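Local coordinates for protein N-acetylmuramoyl-L-alanine amidase (Mycolicibacterium smegmatis, PDB 7AGM) that probably hydrolyses the amide bond between N-acetylmuramic acid and L-alanine in cell-wall peptidoglycan, as a zinc-dependent amidase, at residues M9-D14 against R210-F215; T44-G49 against L194-E199; P86-R91 against D167-N172; S149-A154 against R201-D206. All coordinates share one frame; numbering follows the deposited sequence.

Contact 1 (M9-D14 against R210-F215)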
loop_
_atom_site.group_PDB
_atom_site.type_symbol
_atom_site.label_atom_id
_atom_site.label_comp_id
_atom_site.label_asym_id
_atom_site.label_seq_id
_atom_site.Cartn_x
_atom_site.Cartn_y
_atom_site.Cartn_z
ATOM N N MET A 9 4.355 -16.974 -8.172
ATOM C CA MET A 9 3.638 -16.516 -6.994
ATOM C C MET A 9 2.755 -15.325 -7.352
ATOM O O MET A 9 2.936 -14.678 -8.386
ATOM C CB MET A 9 4.621 -16.198 -5.862
ATOM C CG MET A 9 5.383 -17.450 -5.394
ATOM S SD MET A 9 6.566 -17.140 -4.065
ATOM C CE MET A 9 5.528 -17.224 -2.610
ATOM N N ILE A 10 1.771 -15.056 -6.494
ATOM C CA ILE A 10 0.674 -14.141 -6.806
ATOM C C ILE A 10 0.710 -12.951 -5.858
ATOM O O ILE A 10 0.688 -13.125 -4.634
ATOM C CB ILE A 10 -0.687 -14.852 -6.712
ATOM C CG1 ILE A 10 -0.711 -16.094 -7.605
ATOM C CG2 ILE A 10 -1.803 -13.896 -7.050
ATOM C CD1 ILE A 10 -1.813 -17.051 -7.239
ATOM N N VAL A 11 0.731 -11.744 -6.422
ATOM C CA VAL A 11 0.701 -10.504 -5.655
ATOM C C VAL A 11 -0.509 -9.689 -6.091
ATOM O O VAL A 11 -0.695 -9.431 -7.290
ATOM C CB VAL A 11 1.992 -9.685 -5.858
ATOM C CG1 VAL A 11 1.905 -8.339 -5.133
ATOM C CG2 VAL A 11 3.218 -10.486 -5.413
ATOM N N PHE A 12 -1.326 -9.275 -5.124
ATOM C CA PHE A 12 -2.418 -8.340 -5.374
ATOM C C PHE A 12 -1.953 -6.934 -5.018
ATOM O O PHE A 12 -1.474 -6.697 -3.898
ATOM C CB PHE A 12 -3.650 -8.713 -4.550
ATOM C CG PHE A 12 -4.861 -7.873 -4.859
ATOM C CD1 PHE A 12 -5.663 -8.164 -5.963
ATOM C CD2 PHE A 12 -5.211 -6.797 -4.052
ATOM C CE1 PHE A 12 -6.786 -7.390 -6.251
ATOM C CE2 PHE A 12 -6.332 -6.033 -4.332
ATOM C CZ PHE A 12 -7.123 -6.328 -5.440
ATOM N N LEU A 13 -2.080 -6.009 -5.977
ATOM C CA LEU A 13 -1.626 -4.630 -5.832
ATOM C C LEU A 13 -2.829 -3.705 -5.746
ATOM O O LEU A 13 -3.740 -3.784 -6.578
ATOM C CB LEU A 13 -0.747 -4.227 -7.019
ATOM C CG LEU A 13 0.566 -5.000 -7.150
ATOM C CD1 LEU A 13 1.220 -4.702 -8.498
ATOM C CD2 LEU A 13 1.510 -4.667 -5.989
ATOM N N ASP A 14 -2.821 -2.817 -4.753
ATOM C CA ASP A 14 -3.934 -1.902 -4.497
ATOM C C ASP A 14 -3.442 -0.461 -4.460
ATOM O O ASP A 14 -3.025 0.043 -3.407
ATOM C CB ASP A 14 -4.648 -2.270 -3.196
ATOM C CG ASP A 14 -5.659 -1.223 -2.772
ATOM O OD1 ASP A 14 -6.342 -0.664 -3.657
ATOM O OD2 ASP A 14 -5.771 -0.967 -1.551
ATOM N N ARG A 210 11.610 -4.598 -4.041
ATOM C CA ARG A 210 12.579 -5.340 -3.233
ATOM C C ARG A 210 11.921 -5.921 -1.988
ATOM O O ARG A 210 12.203 -7.062 -1.602
ATOM C CB ARG A 210 13.751 -4.439 -2.843
ATOM C CG ARG A 210 14.667 -4.077 -4.000
ATOM C CD ARG A 210 15.738 -3.081 -3.573
ATOM N NE ARG A 210 16.668 -3.655 -2.606
ATOM C CZ ARG A 210 17.638 -2.975 -1.999
ATOM N NH1 ARG A 210 17.811 -1.684 -2.254
ATOM N NH2 ARG A 210 18.436 -3.587 -1.133
ATOM N N GLY A 211 11.045 -5.147 -1.344
ATOM C CA GLY A 211 10.294 -5.677 -0.212
ATOM C C GLY A 211 9.424 -6.866 -0.586
ATOM O O GLY A 211 9.376 -7.870 0.133
ATOM N N ILE A 212 8.697 -6.755 -1.701
ATOM C CA ILE A 212 7.824 -7.843 -2.146
ATOM C C ILE A 212 8.640 -9.081 -2.482
ATOM O O ILE A 212 8.332 -10.190 -2.022
ATOM C CB ILE A 212 6.957 -7.394 -3.337
ATOM C CG1 ILE A 212 6.023 -6.265 -2.902
ATOM C CG2 ILE A 212 6.186 -8.590 -3.915
ATOM C CD1 ILE A 212 5.213 -5.676 -4.066
ATOM N N ALA A 213 9.691 -8.913 -3.292
ATOM C CA ALA A 213 10.499 -10.053 -3.716
ATOM C C ALA A 213 11.184 -10.716 -2.529
ATOM O O ALA A 213 11.261 -11.952 -2.458
ATOM C CB ALA A 213 11.528 -9.610 -4.754
ATOM N N GLY A 214 11.681 -9.913 -1.583
ATOM C CA GLY A 214 12.312 -10.479 -0.402
ATOM C C GLY A 214 11.342 -11.290 0.434
ATOM O O GLY A 214 11.680 -12.378 0.917
ATOM N N PHE A 215 10.117 -10.787 0.598
ATOM C CA PHE A 215 9.114 -11.535 1.347
ATOM C C PHE A 215 8.706 -12.808 0.610
ATOM O O PHE A 215 8.617 -13.881 1.215
ATOM C CB PHE A 215 7.889 -10.666 1.642
ATOM C CG PHE A 215 6.773 -11.423 2.321
ATOM C CD1 PHE A 215 6.920 -11.878 3.625
ATOM C CD2 PHE A 215 5.585 -11.694 1.650
ATOM C CE1 PHE A 215 5.899 -12.583 4.257
ATOM C CE2 PHE A 215 4.558 -12.392 2.278
ATOM C CZ PHE A 215 4.722 -12.842 3.588
#
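V11 and L13 meet I212 in a small, fully buried apolar contact between strand 10-15 of the central sheet and the long C-terminal helix 198-219. One isoleucine serves both partners by spreading its two branches along the strand. Its CG2 branch turns to V11, where I212 CG2 lies 3.8 Å from V11 CG2, while the longer branch runs the other way along the strand until I212 CD1 comes within 4.3 Å of L13 CD2. I212 CG2 is placed opposite its own backbone N, with CG1 opposite the carbonyl carbon (chi1 -64°), and this rotation aims CG2 at V11 and sends CG1 and CD1 toward L13. V11 points toward the helix and presents one methyl group, CG2; L13 gets there through its leucine fork. At the nearest point V11 CA and I212 CA stay 8.4 Å apart, so side chains alone bridge the layers, and no hydrogen bond crosses. The same side of the strand also receives helix 52-69, with L67 against V11 and T60, V63 and R64 against L13. F12, alternating with them, faces the other way onto M94, A95 and L98 of helix 88-98. Farther along the helix, F215 stacks on F138, tying it to helix 134-148. Strand 10-15 lies between strands 73-76 and 102-109 and runs parallel to both. A strand whose alternate residues feed two separate helical layers is the mark of a three-layer alpha/beta/alpha sandwich, here the zinc amidase fold of the Amidase_3 family.

Contact 2 (T44-G49 against L194-E199)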
loop_
_atom_site.group_PDB
_atom_site.type_symbol
_atom_site.label_atom_id
_atom_site.label_comp_id
_atom_site.label_asym_id
_atom_site.label_seq_id
_atom_site.Cartn_x
_atom_site.Cartn_y
_atom_site.Cartn_z
ATOM N N THR A 44 -5.327 12.364 -0.124
ATOM C CA THR A 44 -4.716 13.660 0.118
ATOM C C THR A 44 -4.093 14.183 -1.174
ATOM O O THR A 44 -4.314 13.644 -2.261
ATOM C CB THR A 44 -3.767 13.592 1.317
ATOM O OG1 THR A 44 -3.365 14.921 1.688
ATOM C CG2 THR A 44 -2.533 12.750 0.996
ATOM N N ALA A 45 -3.329 15.265 -1.065
ATOM C CA ALA A 45 -2.677 15.879 -2.211
ATOM C C ALA A 45 -1.535 16.737 -1.701
ATOM O O ALA A 45 -1.482 17.099 -0.520
ATOM C CB ALA A 45 -3.642 16.757 -3.026
ATOM N N THR A 46 -0.616 17.054 -2.607
ATOM C CA THR A 46 0.411 18.029 -2.272
ATOM C C THR A 46 -0.242 19.396 -2.070
ATOM O O THR A 46 -1.407 19.612 -2.417
ATOM C CB THR A 46 1.489 18.097 -3.361
ATOM O OG1 THR A 46 0.938 18.640 -4.572
ATOM C CG2 THR A 46 2.057 16.697 -3.649
ATOM N N ASP A 47 0.517 20.325 -1.484
ATOM C CA ASP A 47 -0.010 21.667 -1.261
ATOM C C ASP A 47 -0.543 22.265 -2.554
ATOM O O ASP A 47 -1.579 22.939 -2.562
ATOM C CB ASP A 47 1.079 22.573 -0.686
ATOM C CG ASP A 47 1.372 22.284 0.765
ATOM O OD1 ASP A 47 0.480 21.756 1.460
ATOM O OD2 ASP A 47 2.496 22.594 1.213
ATOM N N ASP A 48 0.143 22.015 -3.662
ATOM C CA ASP A 48 -0.241 22.586 -4.941
ATOM C C ASP A 48 -1.060 21.636 -5.808
ATOM O O ASP A 48 -1.231 21.899 -7.004
ATOM C CB ASP A 48 0.982 23.138 -5.667
ATOM C CG ASP A 48 2.096 22.132 -5.780
ATOM O OD1 ASP A 48 3.199 22.521 -6.212
ATOM O OD2 ASP A 48 1.875 20.948 -5.449
ATOM N N GLY A 49 -1.581 20.555 -5.233
ATOM C CA GLY A 49 -2.693 19.842 -5.828
ATOM C C GLY A 49 -2.380 18.591 -6.618
ATOM O O GLY A 49 -3.256 18.118 -7.353
ATOM N N LEU A 194 9.528 14.335 -4.666
ATOM C CA LEU A 194 9.777 12.980 -5.154
ATOM C C LEU A 194 8.532 12.395 -5.807
ATOM O O LEU A 194 8.603 11.799 -6.887
ATOM C CB LEU A 194 10.220 12.080 -4.002
ATOM C CG LEU A 194 11.669 12.204 -3.547
ATOM C CD1 LEU A 194 11.853 11.461 -2.217
ATOM C CD2 LEU A 194 12.633 11.662 -4.602
ATOM N N MET A 195 7.377 12.554 -5.155
ATOM C CA MET A 195 6.142 11.943 -5.636
ATOM C C MET A 195 5.697 12.517 -6.971
ATOM O O MET A 195 5.088 11.805 -7.778
ATOM C CB MET A 195 5.048 12.129 -4.596
ATOM C CG MET A 195 5.274 11.260 -3.386
ATOM S SD MET A 195 4.240 11.740 -2.004
ATOM C CE MET A 195 4.646 10.420 -0.871
ATOM N N LYS A 196 5.964 13.800 -7.208
ATOM C CA LYS A 196 5.592 14.447 -8.458
ATOM C C LYS A 196 6.495 14.068 -9.624
ATOM O O LYS A 196 6.158 14.389 -10.770
ATOM C CB LYS A 196 5.662 15.960 -8.282
ATOM C CG LYS A 196 4.626 16.556 -7.366
ATOM C CD LYS A 196 4.972 18.021 -7.186
ATOM C CE LYS A 196 3.969 18.769 -6.377
ATOM N NZ LYS A 196 4.351 20.209 -6.371
ATOM N N SER A 197 7.627 13.411 -9.370
ATOM C CA SER A 197 8.560 13.123 -10.448
ATOM C C SER A 197 8.489 11.658 -10.855
ATOM O O SER A 197 8.366 10.764 -10.002
ATOM C CB SER A 197 9.994 13.451 -10.031
ATOM O OG SER A 197 10.427 12.613 -8.981
ATOM N N PRO A 198 8.543 11.400 -12.167
ATOM C CA PRO A 198 8.580 10.000 -12.626
ATOM C C PRO A 198 9.722 9.213 -12.004
ATOM O O PRO A 198 9.536 8.049 -11.630
ATOM C CB PRO A 198 8.723 10.125 -14.149
ATOM C CG PRO A 198 8.189 11.478 -14.469
ATOM C CD PRO A 198 8.474 12.357 -13.287
ATOM N N GLU A 199 10.899 9.832 -11.861
ATOM C CA GLU A 199 12.039 9.130 -11.285
ATOM C C GLU A 199 11.837 8.876 -9.800
ATOM O O GLU A 199 12.249 7.834 -9.283
ATOM C CB GLU A 199 13.336 9.905 -11.532
ATOM C CG GLU A 199 13.754 9.945 -12.994
ATOM C CD GLU A 199 13.036 11.026 -13.783
ATOM O OE1 GLU A 199 12.512 11.977 -13.159
ATOM O OE2 GLU A 199 12.991 10.921 -15.026
#
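K196 reaches from segment 194-199 to T46 and D48 in the loop 44-49. First along that segment, L194 O faces forward along the chain and receives S197 N at 3.1 Å, and S197 OG, in the deposited conformer described, from the same face of the carbonyl plane. M195 heads inward, to F55 and Y204. K196 then runs fully extended beyond CG, so that NZ arrives at the open end of the D48 carboxylate and is held by both oxygens, K196 NZ to D48 OD1 at 2.6 Å and to D48 OD2 at 2.7 Å, each through its syn lone pair. On the way its last methylene passes obliquely over the threonine, with K196 CE 3.5 Å from T46 OG1. That hydroxyl donates to D48 OD2 over 2.6 Å between T46 OG1 and OD2, nearly along the C-O axis, and accepts from Y50 N; T46 OG1 and K196 NZ together hold D48 OD2 within the type I turn T46-G49. S197 OG, at the N-cap of the next helix, accepts from G200 N. The salt bridge therefore joins the loop between strand 36-38 and helix 52-69 to the junction of helices 189-196 and 198-219.

Contact 3 (P86-R91 against D167-N172)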
loop_
_atom_site.group_PDB
_atom_site.type_symbol
_atom_site.label_atom_id
_atom_site.label_comp_id
_atom_site.label_asym_id
_atom_site.label_seq_id
_atom_site.Cartn_x
_atom_site.Cartn_y
_atom_site.Cartn_z
ATOM N N PRO A 86 -13.193 0.614 -6.411
ATOM C CA PRO A 86 -13.968 -0.162 -5.435
ATOM C C PRO A 86 -13.848 0.388 -4.019
ATOM O O PRO A 86 -12.871 1.040 -3.655
ATOM C CB PRO A 86 -13.345 -1.562 -5.516
ATOM C CG PRO A 86 -12.569 -1.582 -6.801
ATOM C CD PRO A 86 -12.095 -0.175 -6.993
ATOM N N CYS A 87 -14.870 0.086 -3.212
ATOM C CA CYS A 87 -14.855 0.430 -1.793
ATOM C C CYS A 87 -13.750 -0.331 -1.057
ATOM O O CYS A 87 -13.220 -1.340 -1.533
ATOM C CB CYS A 87 -16.192 0.077 -1.142
ATOM S SG CYS A 87 -17.619 0.895 -1.872
ATOM N N VAL A 88 -13.433 0.150 0.150
ATOM C CA VAL A 88 -12.322 -0.423 0.911
ATOM C C VAL A 88 -12.586 -1.872 1.295
ATOM O O VAL A 88 -11.655 -2.683 1.330
ATOM C CB VAL A 88 -11.944 0.455 2.123
ATOM C CG1 VAL A 88 -11.330 1.782 1.663
ATOM C CG2 VAL A 88 -13.145 0.690 3.011
ATOM N N ASP A 89 -13.842 -2.230 1.580
ATOM C CA ASP A 89 -14.142 -3.633 1.856
ATOM C C ASP A 89 -14.049 -4.475 0.587
ATOM O O ASP A 89 -13.562 -5.614 0.625
ATOM C CB ASP A 89 -15.500 -3.787 2.551
ATOM C CG ASP A 89 -16.672 -3.321 1.699
ATOM O OD1 ASP A 89 -16.503 -2.411 0.858
ATOM O OD2 ASP A 89 -17.787 -3.847 1.906
ATOM N N GLU A 90 -14.485 -3.912 -0.548
ATOM C CA GLU A 90 -14.398 -4.611 -1.827
ATOM C C GLU A 90 -12.949 -4.872 -2.232
ATOM O O GLU A 90 -12.643 -5.919 -2.809
ATOM C CB GLU A 90 -15.135 -3.814 -2.909
ATOM C CG GLU A 90 -16.643 -3.720 -2.681
ATOM C CD GLU A 90 -17.376 -2.828 -3.693
ATOM O OE1 GLU A 90 -16.776 -1.871 -4.231
ATOM O OE2 GLU A 90 -18.572 -3.087 -3.943
ATOM N N ARG A 91 -12.041 -3.932 -1.954
ATOM C CA ARG A 91 -10.634 -4.168 -2.274
ATOM C C ARG A 91 -10.066 -5.339 -1.475
ATOM O O ARG A 91 -9.268 -6.131 -1.998
ATOM C CB ARG A 91 -9.822 -2.887 -2.066
ATOM C CG ARG A 91 -10.239 -1.751 -3.002
ATOM C CD ARG A 91 -9.545 -0.458 -2.654
ATOM N NE ARG A 91 -10.049 0.634 -3.492
ATOM C CZ ARG A 91 -9.301 1.463 -4.222
ATOM N NH1 ARG A 91 -7.976 1.362 -4.228
ATOM N NH2 ARG A 91 -9.888 2.416 -4.942
ATOM N N ASP A 167 -7.467 0.212 12.381
ATOM C CA ASP A 167 -8.541 0.990 11.780
ATOM C C ASP A 167 -8.583 0.926 10.256
ATOM O O ASP A 167 -9.395 1.634 9.657
ATOM C CB ASP A 167 -8.454 2.456 12.223
ATOM C CG ASP A 167 -7.135 3.113 11.834
ATOM O OD1 ASP A 167 -6.070 2.490 12.010
ATOM O OD2 ASP A 167 -7.154 4.268 11.355
ATOM N N ILE A 168 -7.751 0.102 9.613
ATOM C CA ILE A 168 -7.693 0.025 8.151
ATOM C C ILE A 168 -8.500 -1.193 7.710
ATOM O O ILE A 168 -8.091 -2.336 7.948
ATOM C CB ILE A 168 -6.249 -0.067 7.632
ATOM C CG1 ILE A 168 -5.368 1.067 8.179
ATOM C CG2 ILE A 168 -6.240 -0.101 6.087
ATOM C CD1 ILE A 168 -5.887 2.455 7.885
ATOM N N ALA A 169 -9.631 -0.957 7.034
ATOM C CA ALA A 169 -10.505 -2.057 6.627
ATOM C C ALA A 169 -9.783 -3.060 5.731
ATOM O O ALA A 169 -9.953 -4.276 5.882
ATOM C CB ALA A 169 -11.757 -1.508 5.936
ATOM N N GLY A 170 -8.976 -2.578 4.783
ATOM C CA GLY A 170 -8.298 -3.494 3.879
ATOM C C GLY A 170 -7.335 -4.429 4.587
ATOM O O GLY A 170 -7.182 -5.588 4.190
ATOM N N LEU A 171 -6.676 -3.945 5.644
ATOM C CA LEU A 171 -5.809 -4.790 6.461
ATOM C C LEU A 171 -6.616 -5.702 7.377
ATOM O O LEU A 171 -6.330 -6.903 7.476
ATOM C CB LEU A 171 -4.858 -3.912 7.279
ATOM C CG LEU A 171 -3.787 -3.181 6.454
ATOM C CD1 LEU A 171 -3.015 -2.228 7.350
ATOM C CD2 LEU A 171 -2.832 -4.133 5.755
ATOM N N ASN A 172 -7.652 -5.166 8.026
ATOM C CA ASN A 172 -8.444 -5.984 8.944
ATOM C C ASN A 172 -9.077 -7.165 8.223
ATOM O O ASN A 172 -9.214 -8.254 8.793
ATOM C CB ASN A 172 -9.562 -5.150 9.563
ATOM C CG ASN A 172 -9.059 -4.034 10.440
ATOM O OD1 ASN A 172 -7.932 -4.067 10.933
ATOM N ND2 ASN A 172 -9.916 -3.050 10.677
#
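No flat group lies between V88 and A169, the apolar pair that carries this contact; the guanidinium of R91, folded back beside the start of helix 88-98, lies to one side of it. P86 O meets that group at its edge, almost exactly in its plane, and R91 NE donates to P86 O over 2.9 Å in a nearly straight bond (177°), although it stands above the plane of the carbonyl. The E90 carboxylate, three residues after the N-cap C87, accepts from C87 N, which lies 2.9 Å from E90 OE1 on its anti side and tilted 28° out of the carboxylate plane. These bonds fasten the first turn of helix 88-98 to the loop before it.

Across the contact V88 offers one methyl, V88 CG2, 3.9 Å from A169 CB. With CG1 opposite the carbonyl carbon (chi1 -68°), the rotation turns CG2 to A169 CB. Beside this pair V88 O passes 4.3 Å from G170 CA. The small A169 and G170 let the two helix starts come close, V88 CA being 5.9 Å from G170 CA.

C87 is disulfide-bonded to C39. R91 also grips D14, P15 O and H17 O, so it probably acts as a second-shell anchor for the zinc ligand H17. Two helix N-termini packed beside this anchor form part of the surroundings of the zinc site of an Amidase_3 enzyme.

Contact 4 (S149-A154 against R201-D206)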
loop_
_atom_site.group_PDB
_atom_site.type_symbol
_atom_site.label_atom_id
_atom_site.label_comp_id
_atom_site.label_asym_id
_atom_site.label_seq_id
_atom_site.Cartn_x
_atom_site.Cartn_y
_atom_site.Cartn_z
ATOM N N SER A 149 16.935 1.398 0.940
ATOM C CA SER A 149 16.935 2.205 -0.273
ATOM C C SER A 149 17.179 3.685 0.000
ATOM O O SER A 149 17.191 4.477 -0.949
ATOM C CB SER A 149 15.613 2.017 -1.026
ATOM O OG SER A 149 15.382 0.651 -1.355
ATOM N N GLY A 150 17.374 4.077 1.258
ATOM C CA GLY A 150 17.678 5.452 1.595
ATOM C C GLY A 150 16.472 6.322 1.858
ATOM O O GLY A 150 16.642 7.500 2.193
ATOM N N ILE A 151 15.264 5.786 1.715
ATOM C CA ILE A 151 14.050 6.518 2.061
ATOM C C ILE A 151 13.951 6.500 3.581
ATOM O O ILE A 151 13.923 5.416 4.174
ATOM C CB ILE A 151 12.814 5.873 1.422
ATOM C CG1 ILE A 151 12.998 5.738 -0.088
ATOM C CG2 ILE A 151 11.560 6.674 1.760
ATOM C CD1 ILE A 151 12.045 4.747 -0.708
ATOM N N PRO A 152 13.896 7.646 4.252
ATOM C CA PRO A 152 13.914 7.630 5.716
ATOM C C PRO A 152 12.602 7.096 6.262
ATOM O O PRO A 152 11.534 7.356 5.698
ATOM C CB PRO A 152 14.100 9.110 6.084
ATOM C CG PRO A 152 13.535 9.854 4.933
ATOM C CD PRO A 152 13.829 9.019 3.710
ATOM N N PRO A 153 12.639 6.318 7.341
ATOM C CA PRO A 153 11.393 5.993 8.041
ATOM C C PRO A 153 10.763 7.267 8.578
ATOM O O PRO A 153 11.464 8.200 8.984
ATOM C CB PRO A 153 11.849 5.065 9.175
ATOM C CG PRO A 153 13.312 5.299 9.315
ATOM C CD PRO A 153 13.819 5.694 7.962
ATOM N N ALA A 154 9.431 7.297 8.563
ATOM C CA ALA A 154 8.684 8.495 8.922
ATOM C C ALA A 154 9.106 9.013 10.283
ATOM O O ALA A 154 9.264 8.248 11.235
ATOM C CB ALA A 154 7.182 8.209 8.940
ATOM N N ARG A 201 8.853 8.375 -8.386
ATOM C CA ARG A 201 7.898 7.277 -8.293
ATOM C C ARG A 201 8.568 5.946 -8.620
ATOM O O ARG A 201 8.268 4.919 -7.997
ATOM C CB ARG A 201 6.678 7.555 -9.179
ATOM C CG ARG A 201 5.888 8.792 -8.726
ATOM C CD ARG A 201 4.538 8.929 -9.408
ATOM N NE ARG A 201 4.678 9.159 -10.848
ATOM C CZ ARG A 201 4.815 10.352 -11.424
ATOM N NH1 ARG A 201 4.835 11.457 -10.691
ATOM N NH2 ARG A 201 4.926 10.440 -12.748
ATOM N N GLN A 202 9.508 5.950 -9.564
ATOM C CA GLN A 202 10.283 4.741 -9.831
ATOM C C GLN A 202 11.133 4.354 -8.626
ATOM O O GLN A 202 11.302 3.163 -8.337
ATOM C CB GLN A 202 11.167 4.943 -11.065
ATOM C CG GLN A 202 11.823 3.659 -11.556
ATOM C CD GLN A 202 10.812 2.655 -12.074
ATOM O OE1 GLN A 202 9.917 3.002 -12.847
ATOM N NE2 GLN A 202 10.944 1.400 -11.643
ATOM N N LYS A 203 11.668 5.351 -7.913
ATOM C CA LYS A 203 12.457 5.100 -6.710
ATOM C C LYS A 203 11.619 4.390 -5.654
ATOM O O LYS A 203 12.042 3.375 -5.081
ATOM C CB LYS A 203 12.988 6.440 -6.190
ATOM C CG LYS A 203 13.812 6.408 -4.906
ATOM C CD LYS A 203 13.972 7.835 -4.364
ATOM C CE LYS A 203 14.779 7.894 -3.079
ATOM N NZ LYS A 203 16.160 7.389 -3.290
ATOM N N TYR A 204 10.414 4.903 -5.392
ATOM C CA TYR A 204 9.516 4.217 -4.467
ATOM C C TYR A 204 9.174 2.817 -4.963
ATOM O O TYR A 204 9.162 1.856 -4.186
ATOM C CB TYR A 204 8.231 5.024 -4.279
ATOM C CG TYR A 204 8.372 6.277 -3.443
ATOM C CD1 TYR A 204 8.752 6.209 -2.100
ATOM C CD2 TYR A 204 8.099 7.528 -3.985
ATOM C CE1 TYR A 204 8.868 7.360 -1.327
ATOM C CE2 TYR A 204 8.207 8.671 -3.235
ATOM C CZ TYR A 204 8.599 8.594 -1.907
ATOM O OH TYR A 204 8.690 9.759 -1.170
ATOM N N ALA A 205 8.873 2.688 -6.256
ATOM C CA ALA A 205 8.491 1.386 -6.797
ATOM C C ALA A 205 9.613 0.367 -6.654
ATOM O O ALA A 205 9.366 -0.778 -6.254
ATOM C CB ALA A 205 8.072 1.518 -8.265
ATOM N N ASP A 206 10.854 0.769 -6.955
ATOM C CA ASP A 206 11.981 -0.157 -6.867
ATOM C C ASP A 206 12.139 -0.683 -5.447
ATOM O O ASP A 206 12.420 -1.868 -5.243
ATOM C CB ASP A 206 13.275 0.538 -7.298
ATOM C CG ASP A 206 13.341 0.810 -8.786
ATOM O OD1 ASP A 206 12.567 0.214 -9.559
ATOM O OD2 ASP A 206 14.199 1.623 -9.182
HETATM O O HOH W 1 16.328 4.970 -3.379
HETATM O O HOH W 2 17.002 8.300 -0.413
#
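A Schellman motif ends helix 134-148, and the residue after its glycine, I151, plugs the loop onto Y204 and K203 of helix 198-219. G150 takes the positive phi (90°) of the motif and turns the chain so that I151 points at the helix. I151 has CG1 opposite its carbonyl carbon and CG2 opposite its backbone N, which lets both branches reach the tyrosine: I151 CD1 approaches Y204 CD1 at 3.9 Å, at a slant to the ring, and I151 CG2 lies 4.2 Å from Y204 CE1. Y204 itself starts off away from the loop, and it is the ring that swings back to the isoleucine. The ring is also set against F55 with nearly perpendicular planes and touches D191, L194 and M195, while I151 packs further on F118 and A207, so the pair belongs to a larger buried cluster.

On the outer side K203 slides past I151 in the opposite sense, with K203 CE 4.1 Å from I151 CG1. Its chain is stretched out as far as CE and then bends at chi4 (61°), carrying the ammonium to the carbonyls at the helix end, where a positive charge would probably be welcome. S149 O is too far for a direct bond, 3.9 Å from K203 NZ. One water lies between these two atoms, but its separation from the ammonium is improbably short and the bridge is doubtful. A second water accepts from K203 NZ at 3.1 Å and makes a weak bond to G150 O at 2.7 Å.

Contacts 1, 2 and 4 all draw on helix 198-219. Contacts 2 and 4 adjoin: M195 O probably accepts from R201 NH1 at 2.9 Å, and L194 CD1 packs 3.7 Å from Y204 OH. Contacts 1 and 3 are joined by a salt bridge on the other face of the sheet, D14 OD1 to R91 NH1 at 2.7 Å. Contact 3 stands apart from contacts 2 and 4, with centres about 24 Å away from each. The zinc ion, bound by H17, E52 and H107, lies about 9 Å from the side chain of V88 in contact 3, and about 13 Å from those of T46 in contact 2 and Y204 in contact 4.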